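Local coordinates for protein mannose-specific lectin 3 chain 1 (Crocus vernus, PDB 3MEZ) that probably binds mannose as the domain 1 chain of a bulb-type lectin heterotetramer built from two domain 1 and two domain 2 chains, at residues A22-Q27 and C52-N57; G85-T90 and V97-P102. All coordinates share one frame; numbering follows the deposited sequence.

Interaction 1: A22-Q27 and C52-N57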
loop_
_atom_site.group_PDB
_atom_site.type_symbol
_atom_site.label_atom_id
_atom_site.label_comp_id
_atom_site.label_asym_id
_atom_site.label_seq_id
_atom_site.Cartn_x
_atom_site.Cartn_y
_atom_site.Cartn_z
ATOM N N ALA A 22 -15.980 0.895 -13.067
ATOM C CA ALA A 22 -15.780 1.781 -14.176
ATOM C C ALA A 22 -15.745 0.999 -15.480
ATOM O O ALA A 22 -15.230 -0.069 -15.512
ATOM C CB ALA A 22 -14.541 2.495 -13.991
ATOM N N ALA A 23 -16.317 1.581 -16.534
ATOM C CA ALA A 23 -16.258 1.098 -17.915
ATOM C C ALA A 23 -15.960 2.215 -18.931
ATOM O O ALA A 23 -16.517 3.265 -18.791
ATOM C CB ALA A 23 -17.533 0.469 -18.288
ATOM N N PHE A 24 -15.134 1.947 -19.930
ATOM C CA PHE A 24 -14.842 2.889 -21.020
ATOM C C PHE A 24 -15.233 2.197 -22.294
ATOM O O PHE A 24 -14.545 1.354 -22.782
ATOM C CB PHE A 24 -13.351 3.248 -21.006
ATOM C CG PHE A 24 -12.915 4.422 -21.898
ATOM C CD1 PHE A 24 -11.835 4.283 -22.716
ATOM C CD2 PHE A 24 -13.490 5.657 -21.840
ATOM C CE1 PHE A 24 -11.399 5.304 -23.481
ATOM C CE2 PHE A 24 -13.049 6.672 -22.621
ATOM C CZ PHE A 24 -12.020 6.500 -23.429
ATOM N N VAL A 25 -16.364 2.588 -22.827
ATOM C CA VAL A 25 -16.998 1.804 -23.833
ATOM C C VAL A 25 -17.138 2.420 -25.229
ATOM O O VAL A 25 -17.643 3.461 -25.400
ATOM C CB VAL A 25 -18.314 1.081 -23.289
ATOM C CG1 VAL A 25 -18.822 1.660 -22.010
ATOM C CG2 VAL A 25 -19.344 0.933 -24.282
ATOM N N MET A 26 -16.715 1.664 -26.208
ATOM C CA MET A 26 -16.881 2.021 -27.585
ATOM C C MET A 26 -18.246 1.523 -28.063
ATOM O O MET A 26 -18.396 0.449 -28.524
ATOM C CB MET A 26 -15.734 1.458 -28.418
ATOM C CG MET A 26 -15.767 1.808 -29.837
ATOM S SD MET A 26 -15.459 3.503 -30.205
ATOM C CE MET A 26 -17.040 4.171 -30.346
ATOM N N GLN A 27 -19.235 2.360 -27.918
ATOM C CA GLN A 27 -20.593 1.984 -28.181
ATOM C C GLN A 27 -20.961 1.801 -29.648
ATOM O O GLN A 27 -20.365 2.334 -30.529
ATOM C CB GLN A 27 -21.571 2.917 -27.472
ATOM C CG GLN A 27 -21.414 3.038 -25.964
ATOM C CD GLN A 27 -22.368 4.018 -25.327
ATOM O OE1 GLN A 27 -23.039 4.744 -25.996
ATOM N NE2 GLN A 27 -22.403 4.043 -24.065
ATOM N N CYS A 52 -18.003 1.549 -35.359
ATOM C CA CYS A 52 -16.858 2.276 -34.880
ATOM C C CYS A 52 -15.943 1.501 -33.922
ATOM O O CYS A 52 -16.392 0.685 -33.153
ATOM C CB CYS A 52 -17.286 3.601 -34.262
ATOM S SG CYS A 52 -18.193 4.749 -35.269
ATOM N N THR A 53 -14.666 1.845 -33.996
ATOM C CA THR A 53 -13.621 1.275 -33.206
ATOM C C THR A 53 -12.657 2.333 -32.684
ATOM O O THR A 53 -12.534 3.382 -33.221
ATOM C CB THR A 53 -12.810 0.257 -33.990
ATOM O OG1 THR A 53 -12.038 0.936 -34.954
ATOM C CG2 THR A 53 -13.684 -0.767 -34.674
ATOM N N LEU A 54 -11.977 1.977 -31.622
ATOM C CA LEU A 54 -11.110 2.845 -30.873
ATOM C C LEU A 54 -9.687 2.333 -30.866
ATOM O O LEU A 54 -9.453 1.254 -30.463
ATOM C CB LEU A 54 -11.602 2.847 -29.421
ATOM C CG LEU A 54 -11.272 3.911 -28.403
ATOM C CD1 LEU A 54 -10.349 3.398 -27.411
ATOM C CD2 LEU A 54 -10.745 5.179 -28.970
ATOM N N ARG A 55 -8.757 3.177 -31.248
ATOM C CA ARG A 55 -7.347 2.875 -31.305
ATOM C C ARG A 55 -6.523 3.886 -30.477
ATOM O O ARG A 55 -6.912 4.978 -30.362
ATOM C CB ARG A 55 -6.921 2.929 -32.765
ATOM C CG ARG A 55 -5.509 2.774 -33.012
ATOM C CD ARG A 55 -5.186 2.715 -34.502
ATOM N NE ARG A 55 -4.397 3.855 -34.912
ATOM C CZ ARG A 55 -4.204 4.276 -36.160
ATOM N NH1 ARG A 55 -3.468 5.342 -36.361
ATOM N NH2 ARG A 55 -4.741 3.654 -37.198
ATOM N N LEU A 56 -5.407 3.462 -29.909
ATOM C CA LEU A 56 -4.449 4.342 -29.285
ATOM C C LEU A 56 -3.275 4.406 -30.221
ATOM O O LEU A 56 -2.675 3.418 -30.522
ATOM C CB LEU A 56 -3.966 3.758 -27.977
ATOM C CG LEU A 56 -3.516 4.512 -26.745
ATOM C CD1 LEU A 56 -2.224 4.033 -26.221
ATOM C CD2 LEU A 56 -3.580 5.948 -26.852
ATOM N N ASN A 57 -2.941 5.595 -30.652
ATOM C CA ASN A 57 -1.838 5.749 -31.574
ATOM C C ASN A 57 -0.445 5.855 -30.934
ATOM O O ASN A 57 -0.293 5.665 -29.780
ATOM C CB ASN A 57 -2.098 6.816 -32.644
ATOM C CG ASN A 57 -2.025 8.206 -32.132
ATOM O OD1 ASN A 57 -1.465 8.465 -31.120
ATOM N ND2 ASN A 57 -2.592 9.120 -32.872
#
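M26 reaches over to C52, T53 and L54 near the middle of a beta-prism II domain, the bulb-lectin fold in which three antiparallel sheets enclose a shared hydrophobic core. Strands 22-26 and 53-56 belong to two different sheets. Their axes approach to 7.8 Å at 117°, and no hydrogen bond joins them, so the junction is made by side chains, which partly pack on the opposite backbone. The methionine does most of it. CG stands anti to the backbone N (chi1 -178°), which carries the chain across the gap, and bends at chi2 and chi3 then fold the thioether along the opposite backbone. Its CG comes 3.6 Å from C52 O, a carbonyl that also accepts a hydrogen bond from T13 OG1. The sulfur rests beside the next peptide, with SD 3.9 Å from T53 C, and also meets the base of the leucine, SD to L54 CB being 4.0 Å. M26 and L54 pass each other at a slant, with I11 touching both from strand 10-11. T53 turns its own side chain the other way, toward V10 and H65.

Two residues earlier on the same strand, F24 brings its ring to L54 more loosely: F24 CE1 and L54 CD1 are 4.5 Å apart. L32 and L62 touch both residues and extend this apolar cluster into the two sheets. Just beyond M26, Q27 begins a sequence matching the family's QxDxNxVxY motif, to which V33 and Y35 also conform, consistent with a mannose site there. C52 is tied to C30 by a disulfide. Its SG lies anti to the carbonyl carbon, beside the backbone N, and it is CB that the methionine methyl meets: M26 CE to C52 CB is 4.0 Å.

Interaction 2: G85-T90 and V97-P102. Unlike the reference sequence in segment 85-90: T90 (reference Val).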
loop_
_atom_site.group_PDB
_atom_site.type_symbol
_atom_site.label_atom_id
_atom_site.label_comp_id
_atom_site.label_asym_id
_atom_site.label_seq_id
_atom_site.Cartn_x
_atom_site.Cartn_y
_atom_site.Cartn_z
ATOM N N GLY A 85 6.175 6.869 -30.279
ATOM C CA GLY A 85 6.565 5.740 -29.491
ATOM C C GLY A 85 5.391 4.885 -29.069
ATOM O O GLY A 85 4.336 5.024 -29.599
ATOM N N ASN A 86 5.632 3.996 -28.132
ATOM C CA ASN A 86 4.593 3.142 -27.600
ATOM C C ASN A 86 4.009 3.752 -26.341
ATOM O O ASN A 86 4.723 4.121 -25.454
ATOM C CB ASN A 86 5.119 1.767 -27.294
ATOM C CG ASN A 86 5.384 0.935 -28.511
ATOM O OD1 ASN A 86 4.928 1.196 -29.580
ATOM N ND2 ASN A 86 6.123 -0.087 -28.313
ATOM N N TYR A 87 2.698 3.795 -26.298
ATOM C CA TYR A 87 1.931 4.401 -25.224
ATOM C C TYR A 87 0.962 3.376 -24.576
ATOM O O TYR A 87 0.708 2.362 -25.137
ATOM C CB TYR A 87 1.206 5.624 -25.738
ATOM C CG TYR A 87 2.110 6.803 -26.030
ATOM C CD1 TYR A 87 2.851 6.859 -27.174
ATOM C CD2 TYR A 87 2.234 7.824 -25.154
ATOM C CE1 TYR A 87 3.664 7.898 -27.437
ATOM C CE2 TYR A 87 3.049 8.863 -25.407
ATOM C CZ TYR A 87 3.784 8.902 -26.551
ATOM O OH TYR A 87 4.605 9.956 -26.783
ATOM N N ALA A 88 0.482 3.664 -23.384
ATOM C CA ALA A 88 -0.494 2.827 -22.715
ATOM C C ALA A 88 -1.632 3.628 -22.102
ATOM O O ALA A 88 -1.379 4.597 -21.467
ATOM C CB ALA A 88 0.154 2.024 -21.690
ATOM N N ALA A 89 -2.865 3.201 -22.305
ATOM C CA ALA A 89 -4.021 3.741 -21.632
ATOM C C ALA A 89 -4.448 2.780 -20.535
ATOM O O ALA A 89 -4.644 1.644 -20.769
ATOM C CB ALA A 89 -5.140 3.993 -22.564
ATOM N N THR A 90 -4.554 3.298 -19.338
ATOM C CA THR A 90 -4.938 2.522 -18.190
ATOM C C THR A 90 -6.201 3.092 -17.578
ATOM O O THR A 90 -6.236 4.240 -17.265
ATOM C CB THR A 90 -3.846 2.519 -17.087
ATOM O OG1 THR A 90 -2.589 2.121 -17.612
ATOM C CG2 THR A 90 -4.216 1.593 -15.909
ATOM N N VAL A 97 -9.402 7.151 -17.209
ATOM C CA VAL A 97 -8.453 6.639 -18.145
ATOM C C VAL A 97 -7.363 7.676 -18.329
ATOM O O VAL A 97 -7.619 8.769 -18.719
ATOM C CB VAL A 97 -9.081 6.344 -19.521
ATOM C CG1 VAL A 97 -8.054 5.839 -20.482
ATOM C CG2 VAL A 97 -10.200 5.378 -19.400
ATOM N N THR A 98 -6.149 7.275 -18.055
ATOM C CA THR A 98 -4.964 8.086 -18.195
ATOM C C THR A 98 -3.999 7.417 -19.189
ATOM O O THR A 98 -3.823 6.240 -19.172
ATOM C CB THR A 98 -4.219 8.282 -16.870
ATOM O OG1 THR A 98 -5.072 8.826 -15.888
ATOM C CG2 THR A 98 -3.104 9.172 -17.053
ATOM N N ILE A 99 -3.394 8.222 -20.038
ATOM C CA ILE A 99 -2.464 7.751 -21.028
ATOM C C ILE A 99 -1.056 8.083 -20.594
ATOM O O ILE A 99 -0.770 9.189 -20.297
ATOM C CB ILE A 99 -2.720 8.408 -22.352
ATOM C CG1 ILE A 99 -4.139 8.129 -22.794
ATOM C CG2 ILE A 99 -1.700 8.026 -23.359
ATOM C CD1 ILE A 99 -4.361 6.874 -23.156
ATOM N N TYR A 100 -0.211 7.078 -20.607
ATOM C CA TYR A 100 1.170 7.157 -20.222
ATOM C C TYR A 100 2.125 6.789 -21.354
ATOM O O TYR A 100 1.893 5.861 -22.051
ATOM C CB TYR A 100 1.447 6.236 -19.046
ATOM C CG TYR A 100 0.550 6.367 -17.846
ATOM C CD1 TYR A 100 -0.656 5.708 -17.775
ATOM C CD2 TYR A 100 0.925 7.128 -16.766
ATOM C CE1 TYR A 100 -1.453 5.819 -16.670
ATOM C CE2 TYR A 100 0.151 7.230 -15.670
ATOM C CZ TYR A 100 -1.027 6.582 -15.614
ATOM O OH TYR A 100 -1.778 6.725 -14.517
ATOM N N GLY A 101 3.191 7.538 -21.520
ATOM C CA GLY A 101 4.248 7.157 -22.433
ATOM C C GLY A 101 5.254 8.231 -22.806
ATOM O O GLY A 101 5.140 9.348 -22.396
ATOM N N PRO A 102 6.211 7.872 -23.625
ATOM C CA PRO A 102 6.318 6.537 -24.190
ATOM C C PRO A 102 7.065 5.568 -23.300
ATOM O O PRO A 102 7.441 5.931 -22.238
ATOM C CB PRO A 102 7.099 6.783 -25.460
ATOM C CG PRO A 102 7.891 7.907 -25.203
ATOM C CD PRO A 102 7.253 8.751 -24.160
#
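Y87 lays its ring against G101 and P102, next to a regular antiparallel pairing of strands 88-90 and 97-100. The pairing is the tight part. A88 and Y100 form a hydrogen-bonded pair through two 2.9 Å bonds, A88 N to Y100 O and Y100 N to A88 O. T90 and T98 form a second such pair, with slightly longer bonds. Between them A89 and I99 are a non-hydrogen-bonded pair, and their side chains share a face; A89 CB meets V97 CG1 at 4.0 Å. On the face carrying A88, T90, T98 and Y100, the Y100 ring has T98 CG2 over one face, 3.6 Å above its plane toward the rim. T90 OG1 comes 4.0 Å from Y100 CE1; that hydroxyl is buried and finds no polar partner.

Toward 85-87 the strand pairing gives way to packing around a cis peptide before P102. The Y87 ring lies close to the bare backbone of G101, CD2 being 3.5 Å from G101 CA, while P102 CA sits over the ring centre, 4.1 Å above its plane. A hydrogen bond from Y87 OH to V83 O ties down the ring's far end. N86 marks the solvent side: its carbonyl still makes a CA-H...O contact, with N86 O 3.2 Å from P102 CA, but its amide leads away from the partner segment, and a formic acid molecule, probably from the crystallisation liquor, lies about 4 Å from the N86 side chain.

The outer edge of 97-100 does not end the sheet. T98, I99 and Y100 pair antiparallel with a strand of the chain 2 subunit, so the sheet runs on across the interface, in keeping with the C-terminal strand exchange of dimeric beta-prism II lectins.

Overall arrangement
Interaction 1 precedes interaction 2 along the chain, and their centres lie 14 Å apart, yet they meet in the same core. L56, from the second strand of interaction 1, supplies one bridge: its CD1 is 3.5 Å from Y87 O and 3.9 Å from A88 N. F24 supplies another, its CG lying 3.8 Å from V97 CG2. Between them the four segments sample all three sheets of the prism. Interaction 1 sits near the centre of the chain, with no other subunit touching it, and its first segment ends where a sequence matching the family's mannose motif begins. Interaction 2 lies farther out, and its outer strand is where the sheet continues into chain 2.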